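Local coordinates for uncharacterized protein (Acinetobacter baumannii, PDB 4PAR) that acts as a 5-hydroxymethylcytosine-specific restriction endonuclease, joining a VSR-like nuclease domain to an SRA-like domain that probably recognises the modified base, at residues Ile14-Arg19 with Lys43-Gln48; Phe49-Asn54 with Ile238-Leu243; Glu72-His77 with Pro95-Ser100; Phe121-Phe126 with Glu137-Gln142. The protein carries 3 engineered substitutions. One frame throughout, in Å; residues are numbered along the deposited sequence.

Four contacts trace how a nuclease sheet is bordered and then tied to a second domain. Contacts 1, 3 and 4 lie in the PvuRts1I-like N-terminal part; contact 2 reaches from it to the SRA-like part, between segments 184 residues apart in sequence. Contacts 1 and 2 share strand 45-51, their centres about 22 Å apart, while contacts 3 and 4 use the neighbouring strands 69-74 and 119-124, with centres about 15 Å apart. Contact 2 opens after contact 1 and closes last, so contacts 3 and 4 fall between its segments; it touches contact 3 where Leu52 and Val50 pack on Pro95. Helix packing (contacts 1 and 4), the link to a small second sheet (contact 3) and the inter-domain touch (contact 2) thus all reach one mixed sheet.

Contact 1: residues Ile14-Arg19 with Lys43-Gln48; sequences IRQLGR and KFVTQQ
Thr46 is the hub at which Gln16 and Arg19 meet the start of strand 45-51. Its backbone N gives an almost straight bond (176°) to Gln16 OE1, with Thr46 N and OE1 2.9 Å apart. Gln16 OE1 takes a second bond, from Arg19 NH2 at 2.8 Å; the two donors come from opposite faces of the amide, and NH2 stands above its plane. The Gln16 chain is bent at chi2 (-71°), which turns CD back toward Thr46. The threonine hydroxyl is gripped as well: Thr46 OG1 accepts from Arg19 NE at 2.7 Å, lying close to the guanidinium plane, and donates to Gln16 O, although the modelled length of that last bond is too short to be taken literally. Backbone and side chains are thus interlocked in one polar cluster.

The flanks are looser. Leu17 CD2 reaches only to 4.2 Å from Phe44 CE1, beside the firmer touch of Gln16 CB on that ring atom at 3.8 Å. On the partly exposed side, the extended Gln47 slides past Arg19 in the opposite direction, Gln47 OE1 3.4 Å from Arg19 CD, while its NE2 bonds to Thr20 O.

Helix 26-37 backs the contact through Val30 and Ile34, strand 57-64 pairs with Val45 and Gln47, and Tyr28 of the second subunit packs on Leu17 at the end of helix 7-16.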
# COMPACT_ATOMS: atom_id res chain seq x y z
N ILE F 14 -3.07 -13.71 -19.10
CA ILE F 14 -4.08 -12.77 -18.64
C ILE F 14 -3.45 -11.55 -17.97
O ILE F 14 -3.83 -10.41 -18.26
CB ILE F 14 -5.06 -13.43 -17.66
CG1 ILE F 14 -5.90 -14.47 -18.39
CG2 ILE F 14 -5.99 -12.41 -17.05
CD1 ILE F 14 -6.41 -14.00 -19.71
N ARG F 15 -2.49 -11.80 -17.09
CA ARG F 15 -1.86 -10.70 -16.37
C ARG F 15 -0.98 -9.81 -17.25
O ARG F 15 -0.86 -8.62 -16.99
CB ARG F 15 -1.03 -11.24 -15.19
CG ARG F 15 -1.88 -11.95 -14.15
CD ARG F 15 -1.05 -12.38 -12.97
NE ARG F 15 -0.64 -11.24 -12.16
CZ ARG F 15 0.08 -11.34 -11.05
NH1 ARG F 15 0.46 -12.53 -10.61
NH2 ARG F 15 0.40 -10.25 -10.37
N GLN F 16 -0.37 -10.37 -18.29
CA GLN F 16 0.44 -9.55 -19.20
C GLN F 16 -0.44 -8.62 -20.02
O GLN F 16 -0.05 -7.50 -20.33
CB GLN F 16 1.29 -10.42 -20.14
CG GLN F 16 2.41 -11.21 -19.46
CD GLN F 16 3.56 -10.34 -18.97
OE1 GLN F 16 3.84 -9.27 -19.51
NE2 GLN F 16 4.25 -10.81 -17.94
N LEU F 17 -1.64 -9.09 -20.36
CA LEU F 17 -2.58 -8.30 -21.14
C LEU F 17 -3.55 -7.56 -20.23
O LEU F 17 -4.46 -6.86 -20.69
CB LEU F 17 -3.34 -9.20 -22.12
CG LEU F 17 -2.44 -9.95 -23.10
CD1 LEU F 17 -3.23 -10.87 -23.99
CD2 LEU F 17 -1.64 -8.97 -23.93
N GLY F 18 -3.35 -7.71 -18.92
CA GLY F 18 -4.19 -7.07 -17.94
C GLY F 18 -3.55 -5.93 -17.17
O GLY F 18 -4.06 -5.51 -16.14
N ARG F 19 -2.41 -5.44 -17.65
CA ARG F 19 -1.71 -4.36 -16.96
C ARG F 19 -2.46 -3.06 -17.12
O ARG F 19 -3.14 -2.85 -18.13
CB ARG F 19 -0.29 -4.18 -17.49
CG ARG F 19 0.67 -5.31 -17.19
CD ARG F 19 2.05 -4.93 -17.68
NE ARG F 19 2.91 -6.09 -17.89
CZ ARG F 19 3.63 -6.67 -16.94
NH1 ARG F 19 3.56 -6.20 -15.70
NH2 ARG F 19 4.39 -7.72 -17.22
N LYS F 43 7.25 -16.68 -26.12
CA LYS F 43 7.06 -15.94 -24.89
C LYS F 43 6.97 -14.46 -25.22
O LYS F 43 7.61 -13.99 -26.15
CB LYS F 43 8.21 -16.21 -23.90
CG LYS F 43 8.05 -15.53 -22.55
CD LYS F 43 9.16 -15.90 -21.58
CE LYS F 43 9.01 -15.16 -20.26
NZ LYS F 43 10.06 -15.53 -19.27
N PHE F 44 6.15 -13.73 -24.47
CA PHE F 44 6.03 -12.29 -24.67
C PHE F 44 5.90 -11.55 -23.35
O PHE F 44 5.45 -12.11 -22.35
CB PHE F 44 4.86 -11.96 -25.59
CG PHE F 44 3.51 -12.28 -25.01
CD1 PHE F 44 2.85 -11.37 -24.20
CD2 PHE F 44 2.89 -13.49 -25.28
CE1 PHE F 44 1.62 -11.66 -23.67
CE2 PHE F 44 1.66 -13.78 -24.75
CZ PHE F 44 1.02 -12.86 -23.94
N VAL F 45 6.30 -10.28 -23.35
CA VAL F 45 6.23 -9.44 -22.16
C VAL F 45 5.64 -8.08 -22.54
O VAL F 45 6.02 -7.50 -23.56
CB VAL F 45 7.63 -9.23 -21.51
CG1 VAL F 45 7.50 -8.53 -20.17
CG2 VAL F 45 8.35 -10.55 -21.36
N THR F 46 4.72 -7.57 -21.73
CA THR F 46 4.19 -6.23 -21.95
C THR F 46 4.80 -5.22 -20.98
O THR F 46 5.07 -5.54 -19.83
CB THR F 46 2.65 -6.18 -21.78
OG1 THR F 46 2.29 -6.68 -20.49
CG2 THR F 46 1.96 -6.98 -22.87
N GLN F 47 5.01 -4.00 -21.47
CA GLN F 47 5.57 -2.92 -20.67
C GLN F 47 6.96 -3.30 -20.16
O GLN F 47 7.27 -3.12 -18.99
CB GLN F 47 4.64 -2.57 -19.52
CG GLN F 47 3.27 -2.17 -19.97
CD GLN F 47 2.41 -1.68 -18.85
OE1 GLN F 47 2.86 -1.58 -17.71
NE2 GLN F 47 1.15 -1.36 -19.16
N GLN F 48 7.78 -3.81 -21.07
CA GLN F 48 9.13 -4.21 -20.73
C GLN F 48 10.00 -2.98 -20.59
O GLN F 48 10.11 -2.19 -21.52
CB GLN F 48 9.71 -5.15 -21.78
CG GLN F 48 11.17 -5.47 -21.58
CD GLN F 48 11.44 -6.24 -20.30
OE1 GLN F 48 10.88 -7.31 -20.08
NE2 GLN F 48 12.30 -5.69 -19.45

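Contact 2: residues Phe49-Asn54 with Ile238-Leu243; sequences FVRLSN and ISPDGL
Arg51 and Pro240 mark the point where the two backbones come nearest, their CA atoms 5.6 Å apart. Segment 49-54 runs out of strand 45-51 into a loop, whereas 238-243 is the turn between the antiparallel strands 236-238 and 244-247. Residues Ser239 to Gly242 form a type I beta turn, closed by Gly242 N bonding to Ser239 O, and Gly242 sits at a positive phi (75°) that suits glycine. The turn is braced from within: Asp241 OD1 accepts from Leu243 N at 3.1 Å, which makes an Asx turn, and also from Ser239 OG. The hydroxyl meets OD1 nearly along the C-O direction, while the amide comes from above the carboxylate plane.

This internally bonded turn presents Pro240 to the nuclease segment. CB and CG of the proline meet backbone oxygens, with Pro240 CB 3.2 Å from Leu52 O and CG 3.6 Å from Ser53 O. Against its root lies the aliphatic part of Arg51, whose CD is 3.9 Å from Pro240 CA; CG, anti to the backbone N (chi1 -173°), is carried out toward the proline. No hydrogen bond spans the two segments, so van der Waals fit carries this small interface.

A bond from just outside reinforces it, Pro240 O with Ser114 OG. The hairpin tip of the SRA-like domain therefore rests beside the border of the nuclease sheet, where strand 45-51 runs parallel to strand 113-114 and antiparallel to strand 57-64.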
# COMPACT_ATOMS: atom_id res chain seq x y z
N PHE F 49 10.61 -2.83 -19.41
CA PHE F 49 11.56 -1.74 -19.17
C PHE F 49 12.86 -1.96 -19.95
O PHE F 49 13.42 -3.05 -19.92
CB PHE F 49 11.88 -1.61 -17.69
CG PHE F 49 10.77 -1.03 -16.87
CD1 PHE F 49 10.55 0.33 -16.84
CD2 PHE F 49 9.95 -1.85 -16.11
CE1 PHE F 49 9.53 0.87 -16.08
CE2 PHE F 49 8.93 -1.33 -15.35
CZ PHE F 49 8.72 0.04 -15.33
N VAL F 50 13.33 -0.93 -20.64
CA VAL F 50 14.59 -1.01 -21.37
C VAL F 50 15.51 0.17 -21.05
O VAL F 50 15.05 1.21 -20.58
CB VAL F 50 14.37 -1.06 -22.88
CG1 VAL F 50 13.49 -2.25 -23.22
CG2 VAL F 50 13.74 0.23 -23.36
N ARG F 51 16.80 0.01 -21.31
CA ARG F 51 17.75 1.08 -21.02
C ARG F 51 18.35 1.65 -22.29
O ARG F 51 19.04 0.95 -23.03
CB ARG F 51 18.86 0.57 -20.11
CG ARG F 51 19.79 1.66 -19.64
CD ARG F 51 20.73 1.14 -18.58
NE ARG F 51 20.02 0.67 -17.39
CZ ARG F 51 19.60 1.46 -16.42
NH1 ARG F 51 19.80 2.77 -16.49
NH2 ARG F 51 18.97 0.95 -15.37
N LEU F 52 18.06 2.92 -22.54
CA LEU F 52 18.53 3.59 -23.74
C LEU F 52 20.01 3.91 -23.67
O LEU F 52 20.68 3.59 -22.69
CB LEU F 52 17.76 4.90 -23.97
CG LEU F 52 16.24 4.91 -23.98
CD1 LEU F 52 15.78 6.33 -24.24
CD2 LEU F 52 15.70 3.97 -25.03
N SER F 53 20.51 4.56 -24.71
CA SER F 53 21.92 4.92 -24.80
C SER F 53 22.37 5.83 -23.68
O SER F 53 23.51 5.75 -23.25
CB SER F 53 22.20 5.61 -26.13
OG SER F 53 21.91 4.74 -27.21
N ASN F 54 21.46 6.65 -23.17
CA ASN F 54 21.86 7.82 -22.37
C ASN F 54 21.99 7.75 -20.86
O ASN F 54 22.55 8.67 -20.29
CB ASN F 54 20.91 8.97 -22.67
CG ASN F 54 19.53 8.48 -23.01
OD1 ASN F 54 19.15 7.34 -22.69
ND2 ASN F 54 18.77 9.34 -23.63
N ILE F 238 25.63 -0.40 -14.54
CA ILE F 238 25.88 -1.20 -15.73
C ILE F 238 25.61 -0.41 -17.01
O ILE F 238 24.60 0.28 -17.13
CB ILE F 238 25.04 -2.48 -15.73
CG1 ILE F 238 25.30 -3.28 -17.01
CG2 ILE F 238 23.57 -2.15 -15.55
CD1 ILE F 238 24.64 -4.63 -17.03
N SER F 239 26.53 -0.51 -17.96
CA SER F 239 26.41 0.17 -19.24
C SER F 239 25.18 -0.32 -19.98
O SER F 239 24.85 -1.50 -19.91
CB SER F 239 27.67 -0.04 -20.09
OG SER F 239 27.87 -1.41 -20.40
N PRO F 240 24.49 0.59 -20.67
CA PRO F 240 23.26 0.30 -21.42
C PRO F 240 23.36 -0.92 -22.33
O PRO F 240 22.36 -1.60 -22.54
CB PRO F 240 23.07 1.57 -22.24
CG PRO F 240 23.61 2.65 -21.36
CD PRO F 240 24.80 2.03 -20.67
N ASP F 241 24.55 -1.20 -22.86
CA ASP F 241 24.74 -2.35 -23.73
C ASP F 241 25.07 -3.61 -22.92
O ASP F 241 25.19 -4.71 -23.47
CB ASP F 241 25.84 -2.07 -24.76
CG ASP F 241 27.07 -1.41 -24.14
OD1 ASP F 241 27.30 -1.58 -22.92
OD2 ASP F 241 27.81 -0.73 -24.88
N GLY F 242 25.22 -3.44 -21.61
CA GLY F 242 25.48 -4.55 -20.71
C GLY F 242 26.90 -5.07 -20.78
O GLY F 242 27.18 -6.19 -20.36
N LEU F 243 27.80 -4.25 -21.33
CA LEU F 243 29.20 -4.64 -21.44
C LEU F 243 29.98 -4.48 -20.14
O LEU F 243 30.68 -5.40 -19.72
CB LEU F 243 29.88 -3.82 -22.54
CG LEU F 243 29.35 -4.04 -23.95
CD1 LEU F 243 30.21 -3.29 -24.96
CD2 LEU F 243 29.30 -5.53 -24.27

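Contact 3: residues Glu72-His77 with Pro95-Ser100; sequences EVDEGH and PLYSIS
Glu72 and Tyr97 cross obliquely, with the carboxylate and the ring turned 80° apart, and the acid meets the ring at its edge: Glu72 OE2 lies 3.0 Å from Tyr97 CD1. CG of Glu72 stands anti to the backbone N (chi1 177°), and the chain continues extended toward the backbone before Tyr97. There Glu72 OE2 uses its syn lone pair to accept from Leu96 N at 2.6 Å. Two further bonds, Leu96 N to OE1 and Tyr97 N to OE2, are weak, yet together they spread the carboxylate over two consecutive amides. Beyond this segment, OE1 also forms a salt bridge with Arg122.

The two short strands carrying these residues run at 103° to one another, their axes 10.5 Å apart. Strand 69-74 belongs to the mixed sheet of the nuclease, a member of the PD-(D/E)XK group, while strand 97-99 pairs with 85-87 in a small antiparallel sheet; the contact thus ties the small sheet to the end of the larger one.

At the far end of the tyrosine, the hydroxyl lies in the bend just after strand 69-74. Tyr97 OH accepts from Glu75 N at 2.5 Å, a donor lying in the ring plane at the edge, and from Gly76 N, at a modelled distance too short to trust. Val73 O comes obliquely to within 3.1 Å of Tyr97 CE1. Asp74 and Leu96 cross at about a right angle, with Leu96 CD2 3.5 Å from Asp74 OD2. Lys23 adds a cation-pi contact to the Tyr97 ring.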
# COMPACT_ATOMS: atom_id res chain seq x y z
N GLU F 72 6.16 -1.03 -30.36
CA GLU F 72 5.81 0.21 -29.69
C GLU F 72 4.64 0.88 -30.39
O GLU F 72 4.67 1.09 -31.61
CB GLU F 72 7.01 1.15 -29.65
CG GLU F 72 6.73 2.49 -29.03
CD GLU F 72 7.89 3.45 -29.16
OE1 GLU F 72 8.40 3.62 -30.29
OE2 GLU F 72 8.31 4.01 -28.13
N VAL F 73 3.60 1.21 -29.63
CA VAL F 73 2.53 2.05 -30.14
C VAL F 73 2.97 3.52 -30.13
O VAL F 73 3.37 4.04 -29.08
CB VAL F 73 1.24 1.89 -29.32
CG1 VAL F 73 0.25 2.98 -29.68
CG2 VAL F 73 0.65 0.50 -29.53
N ASP F 74 2.92 4.17 -31.29
CA ASP F 74 3.19 5.60 -31.39
C ASP F 74 1.89 6.38 -31.45
O ASP F 74 1.10 6.24 -32.38
CB ASP F 74 4.06 5.94 -32.61
CG ASP F 74 4.48 7.43 -32.65
OD1 ASP F 74 3.97 8.24 -31.83
OD2 ASP F 74 5.32 7.80 -33.49
N GLU F 75 1.68 7.14 -30.40
CA GLU F 75 0.73 8.21 -30.34
C GLU F 75 1.53 9.47 -30.17
O GLU F 75 1.32 10.45 -30.84
CB GLU F 75 -0.14 8.04 -29.13
CG GLU F 75 -0.50 6.61 -28.84
CD GLU F 75 -1.43 6.49 -27.66
OE1 GLU F 75 -1.66 7.51 -27.01
OE2 GLU F 75 -1.91 5.39 -27.38
N GLY F 76 2.47 9.45 -29.24
CA GLY F 76 3.33 10.59 -29.07
C GLY F 76 2.60 11.84 -28.68
O GLY F 76 1.86 12.39 -29.46
N HIS F 77 2.79 12.32 -27.47
CA HIS F 77 2.34 13.64 -27.14
C HIS F 77 1.16 13.78 -26.25
O HIS F 77 1.05 14.78 -25.55
CB HIS F 77 2.14 14.46 -28.39
CG HIS F 77 3.39 15.17 -28.87
ND1 HIS F 77 4.25 15.76 -28.03
CD2 HIS F 77 3.88 15.37 -30.15
CE1 HIS F 77 5.25 16.30 -28.74
NE2 HIS F 77 5.03 16.07 -30.03
N PRO F 95 13.06 2.99 -28.31
CA PRO F 95 11.68 3.49 -28.20
C PRO F 95 11.58 5.01 -28.17
O PRO F 95 12.56 5.70 -27.89
CB PRO F 95 11.20 2.89 -26.87
CG PRO F 95 12.44 2.60 -26.11
CD PRO F 95 13.44 2.19 -27.13
N LEU F 96 10.40 5.53 -28.49
CA LEU F 96 10.17 6.97 -28.49
C LEU F 96 9.75 7.49 -27.12
O LEU F 96 9.81 8.69 -26.85
CB LEU F 96 9.09 7.33 -29.53
CG LEU F 96 9.42 7.41 -31.02
CD1 LEU F 96 10.68 6.65 -31.39
CD2 LEU F 96 8.24 6.89 -31.83
N TYR F 97 9.33 6.58 -26.24
CA TYR F 97 8.76 6.98 -24.96
C TYR F 97 9.69 6.63 -23.82
O TYR F 97 10.15 5.49 -23.72
CB TYR F 97 7.40 6.31 -24.73
CG TYR F 97 6.35 6.62 -25.77
CD1 TYR F 97 6.29 5.90 -26.95
CD2 TYR F 97 5.42 7.63 -25.56
CE1 TYR F 97 5.33 6.17 -27.90
CE2 TYR F 97 4.45 7.90 -26.50
CZ TYR F 97 4.41 7.17 -27.67
OH TYR F 97 3.46 7.42 -28.63
N SER F 98 9.94 7.59 -22.95
CA SER F 98 10.87 7.39 -21.85
C SER F 98 10.29 7.88 -20.53
O SER F 98 9.17 8.36 -20.49
CB SER F 98 12.19 8.11 -22.15
OG SER F 98 11.96 9.47 -22.47
N ILE F 99 11.05 7.74 -19.46
CA ILE F 99 10.60 8.15 -18.14
C ILE F 99 11.49 9.28 -17.63
O ILE F 99 12.69 9.28 -17.90
CB ILE F 99 10.64 6.99 -17.14
CG1 ILE F 99 10.06 5.73 -17.77
CG2 ILE F 99 9.90 7.34 -15.86
CD1 ILE F 99 8.63 5.89 -18.23
N SER F 100 10.91 10.23 -16.91
CA SER F 100 11.69 11.30 -16.31
C SER F 100 12.74 10.73 -15.35
O SER F 100 12.45 9.80 -14.60
CB SER F 100 10.78 12.29 -15.57
OG SER F 100 9.68 11.63 -14.98

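Contact 4: residues Phe121-Phe126 with Glu137-Gln142; sequences FRVNVF and ENIHQQ
Gln142 reaches from helix 136-159 to the backbone of Asn124, and its side chain can be followed atom by atom. CB leaves the helix toward the strand segment. CG lies anti to the carbonyl carbon (chi1 -55°), and with chi2 near -175° the chain runs on extended, bringing Gln142 CD to 3.8 Å from Asn124 N. At the tip the amide divides its work. Gln142 OE1 accepts from Asn124 N at 2.9 Å, in the carbonyl plane and on a lone pair, and it also lies 3.6 Å from Val123 CG1. NE2 donates to Asn124 O at 3.1 Å, with the acceptor a little out of the plane of the Gln142 amide. A second acceptor for NE2, Asn138 OD1 one helical turn earlier, is modelled too close for its length to be relied upon.

Beside these hydrogen bonds the packing is apolar. Ile139 CD1 sits 4.2 Å from Val125 CB, and Ile139 CG2 lies 4.4 Å from Val123 CG1; Val29 of helix 26-37 also packs against Val123.

Strand and helix run almost antiparallel (175°), their axes 8.5 Å apart. Since strand 119-124 is outermost within this chain, bonding to strand 69-74 along one side through Val123, the glutamine amide occupies both backbone groups of Asn124 much as another strand would. A helix laid against an edge strand of a mixed sheet is consistent with the alpha/beta core of PD-(D/E)XK nucleases.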
# COMPACT_ATOMS: atom_id res chain seq x y z
N PHE F 121 9.54 -2.40 -33.91
CA PHE F 121 8.50 -2.09 -34.88
C PHE F 121 7.53 -1.10 -34.26
O PHE F 121 7.21 -1.19 -33.08
CB PHE F 121 7.77 -3.34 -35.32
CG PHE F 121 8.62 -4.27 -36.13
CD1 PHE F 121 8.88 -4.01 -37.46
CD2 PHE F 121 9.14 -5.42 -35.56
CE1 PHE F 121 9.65 -4.87 -38.22
CE2 PHE F 121 9.92 -6.29 -36.31
CZ PHE F 121 10.17 -6.01 -37.64
N ARG F 122 7.05 -0.16 -35.06
CA ARG F 122 6.15 0.85 -34.54
C ARG F 122 4.77 0.74 -35.15
O ARG F 122 4.60 0.24 -36.26
CB ARG F 122 6.73 2.24 -34.76
CG ARG F 122 7.78 2.59 -33.75
CD ARG F 122 8.41 3.95 -33.97
NE ARG F 122 9.60 4.07 -33.14
CZ ARG F 122 10.81 3.68 -33.53
NH1 ARG F 122 11.00 3.17 -34.74
NH2 ARG F 122 11.84 3.82 -32.70
N VAL F 123 3.77 1.18 -34.39
CA VAL F 123 2.43 1.28 -34.94
C VAL F 123 1.90 2.70 -34.80
O VAL F 123 1.74 3.20 -33.69
CB VAL F 123 1.47 0.30 -34.27
CG1 VAL F 123 0.12 0.32 -34.97
CG2 VAL F 123 2.08 -1.10 -34.28
N ASN F 124 1.63 3.35 -35.93
CA ASN F 124 1.17 4.73 -35.93
C ASN F 124 -0.34 4.81 -35.96
O ASN F 124 -0.97 4.46 -36.96
CB ASN F 124 1.75 5.49 -37.11
CG ASN F 124 3.25 5.39 -37.18
OD1 ASN F 124 3.79 4.52 -37.87
ND2 ASN F 124 3.94 6.25 -36.45
N VAL F 125 -0.91 5.28 -34.86
CA VAL F 125 -2.35 5.23 -34.66
C VAL F 125 -3.08 6.52 -35.02
O VAL F 125 -4.30 6.58 -34.95
CB VAL F 125 -2.66 4.89 -33.21
CG1 VAL F 125 -2.03 3.55 -32.85
CG2 VAL F 125 -2.15 5.99 -32.30
N PHE F 126 -2.33 7.54 -35.43
CA PHE F 126 -2.95 8.82 -35.77
C PHE F 126 -2.62 9.24 -37.19
O PHE F 126 -1.45 9.29 -37.57
CB PHE F 126 -2.52 9.90 -34.78
CG PHE F 126 -2.99 9.66 -33.38
CD1 PHE F 126 -4.21 9.07 -33.13
CD2 PHE F 126 -2.20 10.03 -32.30
CE1 PHE F 126 -4.64 8.85 -31.84
CE2 PHE F 126 -2.62 9.81 -31.01
CZ PHE F 126 -3.84 9.22 -30.78
N GLU F 137 -8.56 -0.09 -40.80
CA GLU F 137 -7.97 -0.91 -41.85
C GLU F 137 -6.46 -0.74 -41.88
O GLU F 137 -5.71 -1.72 -41.95
CB GLU F 137 -8.58 -0.56 -43.20
CG GLU F 137 -8.10 -1.45 -44.34
CD GLU F 137 -8.83 -1.17 -45.64
OE1 GLU F 137 -9.64 -0.22 -45.68
OE2 GLU F 137 -8.60 -1.90 -46.63
N ASN F 138 -6.01 0.51 -41.81
CA ASN F 138 -4.59 0.83 -41.84
C ASN F 138 -3.85 0.25 -40.65
O ASN F 138 -2.79 -0.39 -40.80
CB ASN F 138 -4.40 2.35 -41.89
CG ASN F 138 -2.94 2.74 -41.90
OD1 ASN F 138 -2.28 2.77 -40.85
ND2 ASN F 138 -2.41 3.05 -43.08
N ILE F 139 -4.40 0.48 -39.46
CA ILE F 139 -3.81 -0.04 -38.23
C ILE F 139 -3.68 -1.56 -38.31
O ILE F 139 -2.60 -2.12 -38.04
CB ILE F 139 -4.66 0.35 -37.00
CG1 ILE F 139 -4.63 1.87 -36.81
CG2 ILE F 139 -4.17 -0.37 -35.76
CD1 ILE F 139 -5.09 2.34 -35.45
N HIS F 140 -4.76 -2.21 -38.73
CA HIS F 140 -4.77 -3.65 -38.93
C HIS F 140 -3.68 -4.10 -39.91
O HIS F 140 -3.05 -5.13 -39.70
CB HIS F 140 -6.13 -4.11 -39.43
CG HIS F 140 -7.21 -4.03 -38.40
ND1 HIS F 140 -8.53 -4.34 -38.67
CD2 HIS F 140 -7.17 -3.68 -37.09
CE1 HIS F 140 -9.25 -4.18 -37.58
NE2 HIS F 140 -8.45 -3.78 -36.61
N GLN F 141 -3.47 -3.33 -40.97
CA GLN F 141 -2.42 -3.65 -41.94
C GLN F 141 -1.04 -3.62 -41.29
O GLN F 141 -0.27 -4.59 -41.40
CB GLN F 141 -2.48 -2.70 -43.14
CG GLN F 141 -3.66 -2.95 -44.07
CD GLN F 141 -3.87 -1.84 -45.09
OE1 GLN F 141 -3.19 -0.82 -45.06
NE2 GLN F 141 -4.82 -2.05 -46.00
N GLN F 142 -0.74 -2.52 -40.61
CA GLN F 142 0.50 -2.40 -39.83
C GLN F 142 0.72 -3.61 -38.90
O GLN F 142 1.81 -4.20 -38.83
CB GLN F 142 0.49 -1.11 -39.01
CG GLN F 142 0.27 0.17 -39.83
CD GLN F 142 0.37 1.44 -38.99
OE1 GLN F 142 1.28 1.59 -38.17
NE2 GLN F 142 -0.56 2.36 -39.20